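Inorganic pyrophosphatase (Shewanella sp. AS-11, PDB 6LL8) probably hydrolyses diphosphate to two phosphates as a metal-dependent type II inorganic pyrophosphatase from a cold-adapted bacterium. Local coordinates at residues 19-24 against 53-58. Residues are numbered along the deposited sequence; the frame is centred on the assembly and turned at random.
Sequences GAIALA and FGFEAP
Ile21 and Pro58 have the nearest CA atoms across the contact, 7.1 Å apart, where the helical segment 19-24 passes the irregular segment 53-58; no hydrogen bond links the two, and 171 Å² of surface is buried between them. Carbon-to-carbon contacts carry it, all from Ile21, whose two branches diverge to separate partners. CG2, anti to the backbone N because chi1 is -67°, meets the Phe55 ring obliquely, with Ile21 CG2 3.8 Å from Phe55 CE1. The other branch runs to Pro58, crossing its side chain at about a right angle: Ile21 CG1 lies 3.9 Å from Pro58 CG, and with chi2 at 171° the extended Ile21 CD1 stays beside the same pyrrolidine ring, 4.2 Å from Pro58 CD. In the DHH domain, helix 14-29 packs here against the connection from helix 44-53 to strand 59-60, an outermost strand of the six-stranded parallel sheet. Gly54, with phi 85°, ends helix 44-53 in a Schellman motif, after which the chain extends past Ile21. An alanine in place of Ile21 would probably strip the Phe55 ring and Pro58 CG of their partner on helix 14-29 and open a gap between helix and loop. Phe55 also touches Asn135 and Ile139 of helix 134-147, whereas Pro58 rests on Ala36 of strand 34-38 and its O accepts a hydrogen bond from Arg38 NE.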
ATOM      1  N   GLY A  19       3.174  -3.530   9.382  1.00  7.90           N
ATOM      2  CA  GLY A  19       2.151  -4.496   9.785  1.00  7.98           C
ATOM      3  C   GLY A  19       2.670  -5.904   9.914  1.00  7.80           C
ATOM      4  O   GLY A  19       2.281  -6.629  10.839  1.00  8.51           O
ATOM      5  N   ALA A  20       3.574  -6.316   9.040  1.00  7.96           N
ATOM      6  CA  ALA A  20       4.182  -7.660   9.187  1.00  8.29           C
ATOM      7  C   ALA A  20       4.947  -7.739  10.516  1.00  8.04           C
ATOM      8  O   ALA A  20       4.832  -8.746  11.232  1.00  8.82           O
ATOM      9  CB  ALA A  20       5.065  -7.962   8.022  1.00  9.21           C
ATOM     10  N   ILE A  21       5.714  -6.717  10.840  1.00  7.87           N
ATOM     11  CA  ILE A  21       6.486  -6.691  12.110  1.00  8.53           C
ATOM     12  C   ILE A  21       5.501  -6.726  13.274  1.00  8.20           C
ATOM     13  O   ILE A  21       5.676  -7.504  14.224  1.00  8.76           O
ATOM     14  CB  ILE A  21       7.378  -5.449  12.169  1.00  8.68           C
ATOM     15  CG1 ILE A  21       8.473  -5.515  11.107  1.00  9.33           C
ATOM     16  CG2 ILE A  21       7.977  -5.303  13.560  1.00  8.90           C
ATOM     17  CD1 ILE A  21       9.271  -4.240  10.948  1.00 10.34           C
ATOM     18  N   ALA A  22       4.487  -5.878  13.239  1.00  7.79           N
ATOM     19  CA  ALA A  22       3.558  -5.740  14.369  1.00  8.20           C
ATOM     20  C   ALA A  22       2.747  -7.019  14.566  1.00  8.02           C
ATOM     21  O   ALA A  22       2.547  -7.461  15.723  1.00  8.60           O
ATOM     22  CB  ALA A  22       2.654  -4.556  14.137  1.00  8.67           C
ATOM     23  N   LEU A  23       2.252  -7.635  13.502  1.00  7.60           N
ATOM     24  CA  LEU A  23       1.456  -8.858  13.658  1.00  7.78           C
ATOM     25  C   LEU A  23       2.352 -10.018  14.024  1.00  8.01           C
ATOM     26  O   LEU A  23       1.938 -10.853  14.848  1.00  9.02           O
ATOM     27  CB  LEU A  23       0.641  -9.134  12.410  1.00  8.44           C
ATOM     28  CG  LEU A  23      -0.201 -10.401  12.456  1.00  8.33           C
ATOM     29  CD1 LEU A  23      -1.121 -10.470  13.646  1.00  9.29           C
ATOM     30  CD2 LEU A  23      -0.986 -10.567  11.159  1.00  9.85           C
ATOM     31  N   ALA A  24       3.565 -10.131  13.476  1.00  8.14           N
ATOM     32  CA  ALA A  24       4.452 -11.233  13.911  1.00  8.40           C
ATOM     33  C   ALA A  24       4.709 -11.128  15.412  1.00  8.44           C
ATOM     34  O   ALA A  24       4.738 -12.153  16.114  1.00  9.34           O
ATOM     35  CB  ALA A  24       5.739 -11.240  13.139  1.00  9.04           C
ATOM     36  N   PHE A  53      12.517   4.171  14.798  1.00 10.46           N
ATOM     37  CA  PHE A  53      12.079   3.340  15.937  1.00 10.86           C
ATOM     38  C   PHE A  53      12.969   2.125  16.155  1.00 11.61           C
ATOM     39  O   PHE A  53      12.658   1.323  17.031  1.00 13.88           O
ATOM     40  CB  PHE A  53      10.597   2.979  15.782  1.00 11.87           C
ATOM     41  CG  PHE A  53       9.703   4.171  15.970  1.00 11.60           C
ATOM     42  CD1 PHE A  53       9.470   4.689  17.230  1.00 12.06           C
ATOM     43  CD2 PHE A  53       9.191   4.816  14.875  1.00 10.91           C
ATOM     44  CE1 PHE A  53       8.717   5.851  17.377  1.00 12.85           C
ATOM     45  CE2 PHE A  53       8.431   5.963  15.032  1.00 12.90           C
ATOM     46  CZ  PHE A  53       8.188   6.467  16.279  1.00 12.42           C
ATOM     47  N   GLY A  54      14.102   2.026  15.470  1.00 11.30           N
ATOM     48  CA  GLY A  54      15.136   1.038  15.814  1.00 11.80           C
ATOM     49  C   GLY A  54      14.959  -0.348  15.241  1.00 13.59           C
ATOM     50  O   GLY A  54      15.534  -1.266  15.803  1.00 17.44           O
ATOM     51  N   PHE A  55      14.226  -0.525  14.158  1.00 10.82           N
ATOM     52  CA  PHE A  55      13.981  -1.853  13.574  1.00 11.22           C
ATOM     53  C   PHE A  55      14.871  -2.130  12.376  1.00 11.48           C
ATOM     54  O   PHE A  55      15.114  -1.248  11.548  1.00 14.41           O
ATOM     55  CB  PHE A  55      12.532  -1.963  13.089  1.00 11.14           C
ATOM     56  CG  PHE A  55      11.525  -2.019  14.201  1.00 10.30           C
ATOM     57  CD1 PHE A  55      11.167  -3.221  14.759  1.00 11.23           C
ATOM     58  CD2 PHE A  55      10.991  -0.861  14.729  1.00 10.63           C
ATOM     59  CE1 PHE A  55      10.272  -3.255  15.815  1.00 11.90           C
ATOM     60  CE2 PHE A  55      10.076  -0.897  15.773  1.00 11.05           C
ATOM     61  CZ  PHE A  55       9.725  -2.097  16.313  1.00 11.23           C
ATOM     62  N   GLU A  56      15.262  -3.383  12.256  1.00 13.50           N
ATOM     63  CA  GLU A  56      15.803  -3.927  10.999  1.00 14.88           C
ATOM     64  C   GLU A  56      14.654  -4.277  10.048  1.00 13.38           C
ATOM     65  O   GLU A  56      13.539  -4.552  10.481  1.00 13.98           O
ATOM     66  CB  GLU A  56      16.641  -5.170  11.278  1.00 20.34           C
ATOM     67  CG  GLU A  56      17.826  -4.921  12.195  1.00 26.68           C
ATOM     68  CD  GLU A  56      18.919  -4.012  11.644  1.00 39.77           C
ATOM     69  OE1 GLU A  56      19.075  -3.948  10.406  1.00 48.58           O
ATOM     70  OE2 GLU A  56      19.638  -3.378  12.460  1.00 55.94           O
ATOM     71  N   ALA A  57      14.920  -4.261   8.762  1.00 14.29           N
ATOM     72  CA  ALA A  57      13.948  -4.704   7.749  1.00 13.01           C
ATOM     73  C   ALA A  57      13.662  -6.166   7.998  1.00 12.84           C
ATOM     74  O   ALA A  57      14.581  -6.959   8.250  1.00 15.10           O
ATOM     75  CB  ALA A  57      14.495  -4.487   6.366  1.00 15.43           C
ATOM     76  N   PRO A  58      12.420  -6.601   7.788  1.00 11.31           N
ATOM     77  CA  PRO A  58      12.088  -8.010   7.879  1.00 11.67           C
ATOM     78  C   PRO A  58      12.847  -8.845   6.847  1.00 10.71           C
ATOM     79  O   PRO A  58      13.329  -8.344   5.877  1.00 11.82           O
ATOM     80  CB  PRO A  58      10.589  -8.049   7.598  1.00 14.52           C
ATOM     81  CG  PRO A  58      10.057  -6.689   7.792  1.00 16.15           C
ATOM     82  CD  PRO A  58      11.224  -5.760   7.602  1.00 12.24           C
TER